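PDB 4EIE: cytochrome c6 from Synechococcus sp., which binds heme c covalently and probably transfers electrons, as a small c6-like cytochrome. Local coordinates for residues Asp4-Gly16 and Leu65-Val77. Numbering follows the deposited sequence.
Sequences DQGAQIFEAHCAG and LSSEEIQAVSQYV. With NA (sodium ion), chain H; HEC (heme c), chain B.
Gly6 meets Val73 and Tyr76 where helices 5-13 and 67-77 cross almost perpendicularly (94°), their axes only 7.5 Å apart. Glycine suits this place: a beta carbon would collide with Ala72 O and Tyr76 CB, whereas Gly6 CA lies 3.5 Å from Ala72 O as a CA-H...O contact. Aromatic packing flanks the crossing. A chi1 of 174° turns the Tyr76 ring away from its own backbone N and across helix 5-13, where one face lies on Ala7, whose CA sits 3.8 Å from the ring centroid in a CH-pi contact, while CE2 meets Phe10 CG obliquely. An alanine in place of Tyr76 would probably leave a gap over Ala7 and beside Gly6, and take away the oblique ring contact with Phe10. Leu65 CD2 sits over one face of the His13 ring, 3.8 Å from its centroid, as a CH-pi contact. Among the aliphatic groups, branched Ile9 sets CG2 against Val73 CB (3.7 Å) and CD1 against Glu69 and Ala72. At the solvent-facing end of the contact, extended Gln5 donates from NE2 to the syn lone pair of Glu68 OE1 (2.8 Å), amide and carboxylate nearly coplanar. Cys14 SG, 4.0 Å from Val73 CG2, is bonded to heme CAB, tying the packing to the cofactor. This perpendicular crossing of N- and C-terminal helices is the hallmark of the class I cytochrome c fold.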
ATOM      1  N   ASP A   4      12.268  10.734   0.225  0.50 20.93           N
ATOM      2  CA  ASP A   4      11.914   9.336   0.444  0.50 19.48           C
ATOM      3  C   ASP A   4      11.303   8.731  -0.814  0.75 18.27           C
ATOM      4  O   ASP A   4      10.225   9.136  -1.249  0.75 18.20           O
ATOM      5  CB  ASP A   4      10.931   9.215   1.611  0.50 20.40           C
ATOM      6  N   GLN A   5      11.999   7.758  -1.394  1.00 18.35           N
ATOM      7  CA  GLN A   5      11.519   7.093  -2.614  1.00 16.80           C
ATOM      8  C   GLN A   5      10.187   6.455  -2.370  1.00 13.91           C
ATOM      9  O   GLN A   5       9.324   6.542  -3.202  1.00 13.54           O
ATOM     10  CB  GLN A   5      12.444   5.997  -3.105  1.00 17.90           C
ATOM     11  CG  GLN A   5      12.135   5.576  -4.481  0.65 18.46           C
ATOM     12  CD  GLN A   5      12.761   4.282  -4.833  0.40 17.05           C
ATOM     13  OE1 GLN A   5      13.362   3.633  -3.981  0.40 17.65           O
ATOM     14  NE2 GLN A   5      12.620   3.876  -6.084  0.40 17.82           N
ATOM     15  N   GLY A   6      10.000   5.778  -1.247  1.00 13.83           N
ATOM     16  CA  GLY A   6       8.704   5.105  -1.007  1.00 12.46           C
ATOM     17  C   GLY A   6       7.568   6.065  -0.977  1.00 11.75           C
ATOM     18  O   GLY A   6       6.508   5.803  -1.554  1.00 11.05           O
ATOM     19  N   ALA A   7       7.752   7.212  -0.324  1.00 12.25           N
ATOM     20  CA  ALA A   7       6.727   8.250  -0.295  1.00 12.45           C
ATOM     21  C   ALA A   7       6.434   8.797  -1.689  1.00 11.59           C
ATOM     22  O   ALA A   7       5.301   9.074  -2.027  1.00 12.50           O
ATOM     23  CB  ALA A   7       7.113   9.359   0.669  1.00 14.23           C
ATOM     24  N   GLN A   8       7.501   9.036  -2.470  1.00 12.90           N
ATOM     25  CA  GLN A   8       7.332   9.540  -3.811  1.00 13.39           C
ATOM     26  C   GLN A   8       6.542   8.562  -4.703  1.00 11.84           C
ATOM     27  O   GLN A   8       5.655   8.955  -5.457  1.00 12.35           O
ATOM     28  CB  GLN A   8       8.691   9.850  -4.437  1.00 15.06           C
ATOM     29  CG  GLN A   8       9.440  10.980  -3.775  1.00 17.07           C
ATOM     30  CD  GLN A   8       8.708  12.290  -3.862  0.75 20.35           C
ATOM     31  OE1 GLN A   8       8.218  12.677  -4.926  0.75 22.45           O
ATOM     32  NE2 GLN A   8       8.580  12.962  -2.730  0.75 25.17           N
ATOM     33  N   ILE A   9       6.879   7.277  -4.588  1.00 10.88           N
ATOM     34  CA  ILE A   9       6.174   6.277  -5.351  1.00 10.66           C
ATOM     35  C   ILE A   9       4.706   6.262  -4.943  1.00  9.63           C
ATOM     36  O   ILE A   9       3.798   6.180  -5.760  1.00 10.56           O
ATOM     37  CB  ILE A   9       6.829   4.891  -5.123  1.00 10.99           C
ATOM     38  CG1 ILE A   9       8.225   4.840  -5.712  1.00 12.88           C
ATOM     39  CG2 ILE A   9       5.957   3.763  -5.725  1.00 11.27           C
ATOM     40  CD1 ILE A   9       9.092   3.774  -5.091  1.00 13.90           C
ATOM     41  N   PHE A  10       4.467   6.336  -3.625  1.00  9.46           N
ATOM     42  CA  PHE A  10       3.118   6.348  -3.102  1.00  9.39           C
ATOM     43  C   PHE A  10       2.334   7.525  -3.673  1.00  9.81           C
ATOM     44  O   PHE A  10       1.205   7.374  -4.134  1.00  9.74           O
ATOM     45  CB  PHE A  10       3.125   6.396  -1.558  1.00  9.41           C
ATOM     46  CG  PHE A  10       1.753   6.200  -0.974  1.00  8.91           C
ATOM     47  CD1 PHE A  10       1.294   4.895  -0.704  1.00  8.75           C
ATOM     48  CD2 PHE A  10       0.927   7.247  -0.717  1.00  9.09           C
ATOM     49  CE1 PHE A  10       0.016   4.705  -0.189  1.00  8.42           C
ATOM     50  CE2 PHE A  10      -0.337   7.039  -0.184  1.00  9.00           C
ATOM     51  CZ  PHE A  10      -0.771   5.797   0.057  1.00  8.41           C
ATOM     52  N   GLU A  11       2.929   8.711  -3.656  1.00 10.87           N
ATOM     53  CA  GLU A  11       2.282   9.903  -4.195  1.00 12.11           C
ATOM     54  C   GLU A  11       1.939   9.768  -5.649  1.00 12.25           C
ATOM     55  O   GLU A  11       0.875  10.237  -6.064  1.00 13.89           O
ATOM     56  CB  GLU A  11       3.195  11.100  -4.021  1.00 13.84           C
ATOM     57  CG  GLU A  11       3.361  11.479  -2.561  1.00 15.14           C
ATOM     58  CD  GLU A  11       4.561  12.356  -2.288  0.75 15.92           C
ATOM     59  OE1 GLU A  11       5.381  12.662  -3.180  0.75 17.89           O
ATOM     60  OE2 GLU A  11       4.684  12.765  -1.112  0.75 19.82           O
ATOM     61  N   ALA A  12       2.807   9.096  -6.411  1.00 11.45           N
ATOM     62  CA  ALA A  12       2.633   9.002  -7.834  1.00 12.56           C
ATOM     63  C   ALA A  12       1.712   7.878  -8.268  1.00 12.19           C
ATOM     64  O   ALA A  12       1.122   7.982  -9.341  1.00 15.38           O
ATOM     65  CB  ALA A  12       3.977   8.821  -8.525  1.00 15.06           C
ATOM     66  N   HIS A  13       1.564   6.816  -7.462  1.00 10.35           N
ATOM     67  CA  HIS A  13       0.890   5.626  -7.926  1.00 10.13           C
ATOM     68  C   HIS A  13      -0.212   5.129  -7.003  1.00  9.66           C
ATOM     69  O   HIS A  13      -0.983   4.287  -7.429  1.00 12.96           O
ATOM     70  CB  HIS A  13       1.863   4.473  -8.096  1.00 10.67           C
ATOM     71  CG  HIS A  13       2.845   4.747  -9.153  1.00 12.17           C
ATOM     72  ND1 HIS A  13       2.536   4.585 -10.485  1.00 14.86           N
ATOM     73  CD2 HIS A  13       4.081   5.270  -9.091  1.00 12.87           C
ATOM     74  CE1 HIS A  13       3.567   4.978 -11.215  1.00 16.35           C
ATOM     75  NE2 HIS A  13       4.519   5.380 -10.390  1.00 14.24           N
ATOM     76  N   CYS A  14      -0.306   5.631  -5.786  1.00  8.82           N
ATOM     77  CA  CYS A  14      -1.224   5.052  -4.806  1.00  8.64           C
ATOM     78  C   CYS A  14      -2.192   6.067  -4.214  1.00  8.02           C
ATOM     79  O   CYS A  14      -3.279   5.706  -3.790  1.00  8.60           O
ATOM     80  CB  CYS A  14      -0.450   4.396  -3.641  1.00  7.94           C
ATOM     81  SG  CYS A  14       0.951   3.377  -4.131  1.00  8.34           S
ATOM     82  N   ALA A  15      -1.765   7.326  -4.148  1.00  9.01           N
ATOM     83  CA  ALA A  15      -2.523   8.364  -3.484  1.00  9.22           C
ATOM     84  C   ALA A  15      -3.834   8.692  -4.163  1.00  8.73           C
ATOM     85  O   ALA A  15      -4.682   9.312  -3.534  1.00  9.78           O
ATOM     86  CB  ALA A  15      -1.648   9.620  -3.325  1.00 10.65           C
ATOM     87  N   GLY A  16      -4.022   8.314  -5.419  1.00  9.12           N
ATOM     88  CA  GLY A  16      -5.296   8.540  -6.032  1.00  9.43           C
ATOM     89  C   GLY A  16      -6.422   7.867  -5.270  1.00  9.46           C
ATOM     90  O   GLY A  16      -7.533   8.388  -5.211  1.00 12.38           O
ATOM     91  N   LEU A  65       5.658  -1.196 -11.708  1.00 10.55           N
ATOM     92  CA  LEU A  65       6.696  -0.763 -10.790  1.00 10.67           C
ATOM     93  C   LEU A  65       7.721  -1.888 -10.683  1.00 10.17           C
ATOM     94  O   LEU A  65       7.366  -3.036 -10.716  1.00 11.08           O
ATOM     95  CB  LEU A  65       6.085  -0.484  -9.409  1.00 10.63           C
ATOM     96  CG  LEU A  65       5.121   0.690  -9.373  1.00 12.69           C
ATOM     97  CD1 LEU A  65       4.479   0.713  -7.974  1.00 13.40           C
ATOM     98  CD2 LEU A  65       5.810   2.009  -9.670  1.00 15.69           C
ATOM     99  N   SER A  66       8.980  -1.522 -10.521  1.00 10.47           N
ATOM    100  CA  SER A  66      10.013  -2.507 -10.364  1.00 10.98           C
ATOM    101  C   SER A  66       9.901  -3.191  -9.007  1.00 10.03           C
ATOM    102  O   SER A  66       9.262  -2.693  -8.094  1.00 10.17           O
ATOM    103  CB  SER A  66      11.375  -1.912 -10.509  1.00 11.93           C
ATOM    104  OG  SER A  66      11.608  -1.051  -9.383  1.00 12.41           O
ATOM    105  N   SER A  67      10.608  -4.299  -8.861  1.00 11.18           N
ATOM    106  CA  SER A  67      10.669  -4.942  -7.572  1.00 11.36           C
ATOM    107  C   SER A  67      11.177  -3.990  -6.497  1.00 11.03           C
ATOM    108  O   SER A  67      10.659  -4.001  -5.396  1.00 11.31           O
ATOM    109  CB  SER A  67      11.586  -6.168  -7.682  0.54 13.63           C
ATOM    110  OG  SER A  67      11.055  -7.126  -8.596  0.54 15.55           O
ATOM    111  N   GLU A  68      12.186  -3.204  -6.808  1.00 11.65           N
ATOM    112  CA  GLU A  68      12.745  -2.290  -5.842  1.00 12.65           C
ATOM    113  C   GLU A  68      11.750  -1.223  -5.476  1.00 11.56           C
ATOM    114  O   GLU A  68      11.624  -0.869  -4.309  1.00 11.95           O
ATOM    115  CB  GLU A  68      14.055  -1.673  -6.325  0.90 15.16           C
ATOM    116  CG  GLU A  68      14.739  -0.710  -5.388  0.60 16.07           C
ATOM    117  CD  GLU A  68      14.150   0.689  -5.304  0.60 15.66           C
ATOM    118  OE1 GLU A  68      13.552   1.226  -6.272  0.60 19.08           O
ATOM    119  OE2 GLU A  68      14.359   1.310  -4.225  0.60 19.05           O
ATOM    120  N   GLU A  69      11.017  -0.704  -6.448  1.00 11.06           N
ATOM    121  CA  GLU A  69       9.996   0.308  -6.178  1.00 10.02           C
ATOM    122  C   GLU A  69       8.886  -0.293  -5.302  1.00  9.21           C
ATOM    123  O   GLU A  69       8.380   0.363  -4.404  1.00  9.73           O
ATOM    124  CB  GLU A  69       9.385   0.828  -7.461  1.00 10.61           C
ATOM    125  CG  GLU A  69      10.301   1.802  -8.206  1.00 12.13           C
ATOM    126  CD  GLU A  69       9.756   2.174  -9.581  1.00 13.14           C
ATOM    127  OE1 GLU A  69       9.382   1.284 -10.365  1.00 14.01           O
ATOM    128  OE2 GLU A  69       9.722   3.391  -9.893  1.00 17.93           O
ATOM    129  N   ILE A  70       8.476  -1.511  -5.598  1.00  9.20           N
ATOM    130  CA  ILE A  70       7.451  -2.184  -4.808  1.00  8.90           C
ATOM    131  C   ILE A  70       7.910  -2.374  -3.360  1.00  8.79           C
ATOM    132  O   ILE A  70       7.165  -2.117  -2.431  1.00  9.01           O
ATOM    133  CB  ILE A  70       6.983  -3.465  -5.483  1.00  9.43           C
ATOM    134  CG1 ILE A  70       6.277  -3.158  -6.794  1.00  9.87           C
ATOM    135  CG2 ILE A  70       6.121  -4.276  -4.523  1.00  9.96           C
ATOM    136  CD1 ILE A  70       5.937  -4.353  -7.657  1.00 11.03           C
ATOM    137  N   GLN A  71       9.164  -2.758  -3.179  1.00  9.63           N
ATOM    138  CA  GLN A  71       9.682  -2.863  -1.820  1.00 10.47           C
ATOM    139  C   GLN A  71       9.658  -1.522  -1.126  1.00 10.17           C
ATOM    140  O   GLN A  71       9.282  -1.458   0.048  1.00 10.58           O
ATOM    141  CB  GLN A  71      11.103  -3.444  -1.793  1.00 11.74           C
ATOM    142  CG  GLN A  71      11.204  -4.865  -2.208  1.00 13.28           C
ATOM    143  CD  GLN A  71      10.532  -5.818  -1.271  1.00 14.92           C
ATOM    144  OE1 GLN A  71       9.621  -6.558  -1.675  1.00 17.35           O
ATOM    145  NE2 GLN A  71      10.908  -5.779  -0.025  1.00 17.54           N
ATOM    146  N   ALA A  72      10.090  -0.465  -1.816  1.00 10.27           N
ATOM    147  CA  ALA A  72      10.163   0.805  -1.171  1.00 10.34           C
ATOM    148  C   ALA A  72       8.778   1.335  -0.761  1.00  9.30           C
ATOM    149  O   ALA A  72       8.597   1.831   0.343  1.00  9.88           O
ATOM    150  CB  ALA A  72      10.864   1.823  -2.063  1.00 12.13           C
ATOM    151  N   VAL A  73       7.810   1.242  -1.663  1.00  8.71           N
ATOM    152  CA  VAL A  73       6.479   1.748  -1.328  1.00  8.48           C
ATOM    153  C   VAL A  73       5.843   0.864  -0.227  1.00  7.81           C
ATOM    154  O   VAL A  73       5.085   1.356   0.596  1.00  8.72           O
ATOM    155  CB  VAL A  73       5.598   1.905  -2.558  1.00  8.83           C
ATOM    156  CG1 VAL A  73       5.078   0.572  -3.133  1.00  9.51           C
ATOM    157  CG2 VAL A  73       4.431   2.832  -2.244  1.00 10.22           C
ATOM    158  N   SER A  74       6.153  -0.424  -0.230  1.00  8.46           N
ATOM    159  CA  SER A  74       5.612  -1.313   0.757  1.00  8.37           C
ATOM    160  C   SER A  74       6.130  -0.985   2.145  1.00  8.27           C
ATOM    161  O   SER A  74       5.381  -1.008   3.113  1.00  8.97           O
ATOM    162  CB  SER A  74       5.877  -2.773   0.389  1.00  8.81           C
ATOM    163  OG  SER A  74       5.180  -3.127  -0.805  1.00  9.29           O
ATOM    164  N   GLN A  75       7.420  -0.693   2.244  1.00  8.75           N
ATOM    165  CA  GLN A  75       7.993  -0.242   3.504  1.00  8.81           C
ATOM    166  C   GLN A  75       7.346   1.061   3.940  1.00  9.38           C
ATOM    167  O   GLN A  75       6.998   1.233   5.125  1.00  9.79           O
ATOM    168  CB  GLN A  75       9.493  -0.072   3.368  1.00  9.71           C
ATOM    169  CG  GLN A  75      10.168   0.555   4.590  1.00 11.29           C
ATOM    170  CD  GLN A  75      10.004  -0.283   5.843  1.00 11.53           C
ATOM    171  OE1 GLN A  75      10.287  -1.477   5.846  0.50 12.88           O
ATOM    172  NE2 GLN A  75       9.621   0.377   6.941  0.50 10.11           N
ATOM    173  N   TYR A  76       7.153   2.008   3.029  1.00  9.12           N
ATOM    174  CA  TYR A  76       6.500   3.277   3.395  1.00  9.46           C
ATOM    175  C   TYR A  76       5.114   3.022   3.965  1.00  8.54           C
ATOM    176  O   TYR A  76       4.742   3.547   5.011  1.00  9.62           O
ATOM    177  CB  TYR A  76       6.443   4.175   2.164  1.00  9.92           C
ATOM    178  CG  TYR A  76       5.660   5.429   2.397  1.00 10.28           C
ATOM    179  CD1 TYR A  76       6.217   6.477   3.165  1.00 12.19           C
ATOM    180  CD2 TYR A  76       4.420   5.625   1.838  1.00 11.09           C
ATOM    181  CE1 TYR A  76       5.516   7.658   3.381  1.00 13.46           C
ATOM    182  CE2 TYR A  76       3.687   6.818   2.094  1.00 11.96           C
ATOM    183  CZ  TYR A  76       4.289   7.800   2.829  1.00 13.02           C
ATOM    184  OH  TYR A  76       3.610   8.975   3.054  1.00 17.04           O
ATOM    185  N   VAL A  77       4.322   2.203   3.274  1.00  8.86           N
ATOM    186  CA  VAL A  77       2.997   1.898   3.745  1.00  8.43           C
ATOM    187  C   VAL A  77       3.005   1.203   5.083  1.00  8.81           C
ATOM    188  O   VAL A  77       2.186   1.500   5.962  1.00  9.54           O
ATOM    189  CB  VAL A  77       2.224   1.091   2.689  1.00  8.42           C
ATOM    190  CG1 VAL A  77       0.915   0.519   3.232  1.00  8.82           C
ATOM    191  CG2 VAL A  77       1.933   1.968   1.496  1.00  9.57           C
TER
HETATM  192 NA    NA H 107       6.055  13.575  -5.292  0.65 22.35          NA
HETATM  193 FE   HEC B 101      -4.618  -0.258  -2.925  1.00  7.07          FE
HETATM  194  CHA HEC B 101      -6.258  -2.394  -0.889  1.00  7.60           C
HETATM  195  CHB HEC B 101      -1.776  -0.671  -1.089  1.00  7.45           C
HETATM  196  CHC HEC B 101      -2.872   1.593  -5.186  1.00  7.75           C
HETATM  197  CHD HEC B 101      -7.506   0.467  -4.510  1.00  7.58           C
HETATM  198  NA  HEC B 101      -4.155  -1.266  -1.289  1.00  6.72           N
HETATM  199  C1A HEC B 101      -4.978  -2.074  -0.541  1.00  7.60           C
HETATM  200  C2A HEC B 101      -4.287  -2.594   0.598  1.00  7.88           C
HETATM  201  C3A HEC B 101      -3.010  -2.119   0.536  1.00  7.71           C
HETATM  202  C4A HEC B 101      -2.929  -1.317  -0.649  1.00  7.54           C
HETATM  203  CMA HEC B 101      -1.862  -2.392   1.467  1.00  9.03           C
HETATM  204  CAA HEC B 101      -4.896  -3.468   1.668  1.00  8.17           C
HETATM  205  CBA HEC B 101      -5.637  -2.619   2.696  1.00  8.28           C
HETATM  206  CGA HEC B 101      -6.419  -3.395   3.714  1.00  8.84           C
HETATM  207  O1A HEC B 101      -6.652  -4.596   3.571  1.00 11.09           O
HETATM  208  O2A HEC B 101      -6.915  -2.777   4.729  1.00  9.60           O
HETATM  209  NB  HEC B 101      -2.717   0.314  -3.132  1.00  6.81           N
HETATM  210  C1B HEC B 101      -1.696   0.062  -2.269  1.00  7.17           C
HETATM  211  C2B HEC B 101      -0.457   0.641  -2.755  1.00  7.26           C
HETATM  212  C3B HEC B 101      -0.746   1.189  -3.947  1.00  7.30           C
HETATM  213  C4B HEC B 101      -2.173   1.009  -4.156  1.00  6.91           C
HETATM  214  CMB HEC B 101       0.835   0.638  -2.022  1.00  8.40           C
HETATM  215  CAB HEC B 101       0.153   1.927  -4.946  1.00  7.68           C
HETATM  216  CBB HEC B 101       1.226   1.082  -5.519  1.00  8.31           C
HETATM  217  NC  HEC B 101      -5.118   0.804  -4.535  1.00  7.67           N
HETATM  218  C1C HEC B 101      -4.280   1.575  -5.276  1.00  7.42           C
HETATM  219  C2C HEC B 101      -5.025   2.399  -6.183  1.00  7.86           C
HETATM  220  C3C HEC B 101      -6.317   2.114  -5.987  1.00  8.35           C
HETATM  221  C4C HEC B 101      -6.382   1.087  -4.966  1.00  7.67           C
HETATM  222  CMC HEC B 101      -4.393   3.483  -7.041  1.00  8.81           C
HETATM  223  CAC HEC B 101      -7.554   2.739  -6.626  1.00  8.56           C
HETATM  224  CBC HEC B 101      -7.581   2.656  -8.080  1.00  8.79           C
HETATM  225  ND  HEC B 101      -6.500  -0.855  -2.753  1.00  7.01           N
HETATM  226  C1D HEC B 101      -7.576  -0.522  -3.550  1.00  7.46           C
HETATM  227  C2D HEC B 101      -8.708  -1.311  -3.292  1.00  8.35           C
HETATM  228  C3D HEC B 101      -8.333  -2.195  -2.291  1.00  7.96           C
HETATM  229  C4D HEC B 101      -6.995  -1.865  -1.943  1.00  7.70           C
HETATM  230  CMD HEC B 101     -10.028  -1.249  -3.999  1.00  9.32           C
HETATM  231  CAD HEC B 101      -9.159  -3.312  -1.715  1.00  9.23           C
HETATM  232  CBD HEC B 101      -8.796  -4.631  -2.388  1.00 10.02           C
HETATM  233  CGD HEC B 101      -9.736  -5.701  -1.891  1.00 12.97           C
HETATM  234  O1D HEC B 101     -10.763  -5.979  -2.504  1.00 16.30           O
HETATM  235  O2D HEC B 101      -9.545  -6.214  -0.810  1.00 22.03           O
HETATM  236  O   HOH W   1       5.755  11.479  -6.666  1.00 20.64           O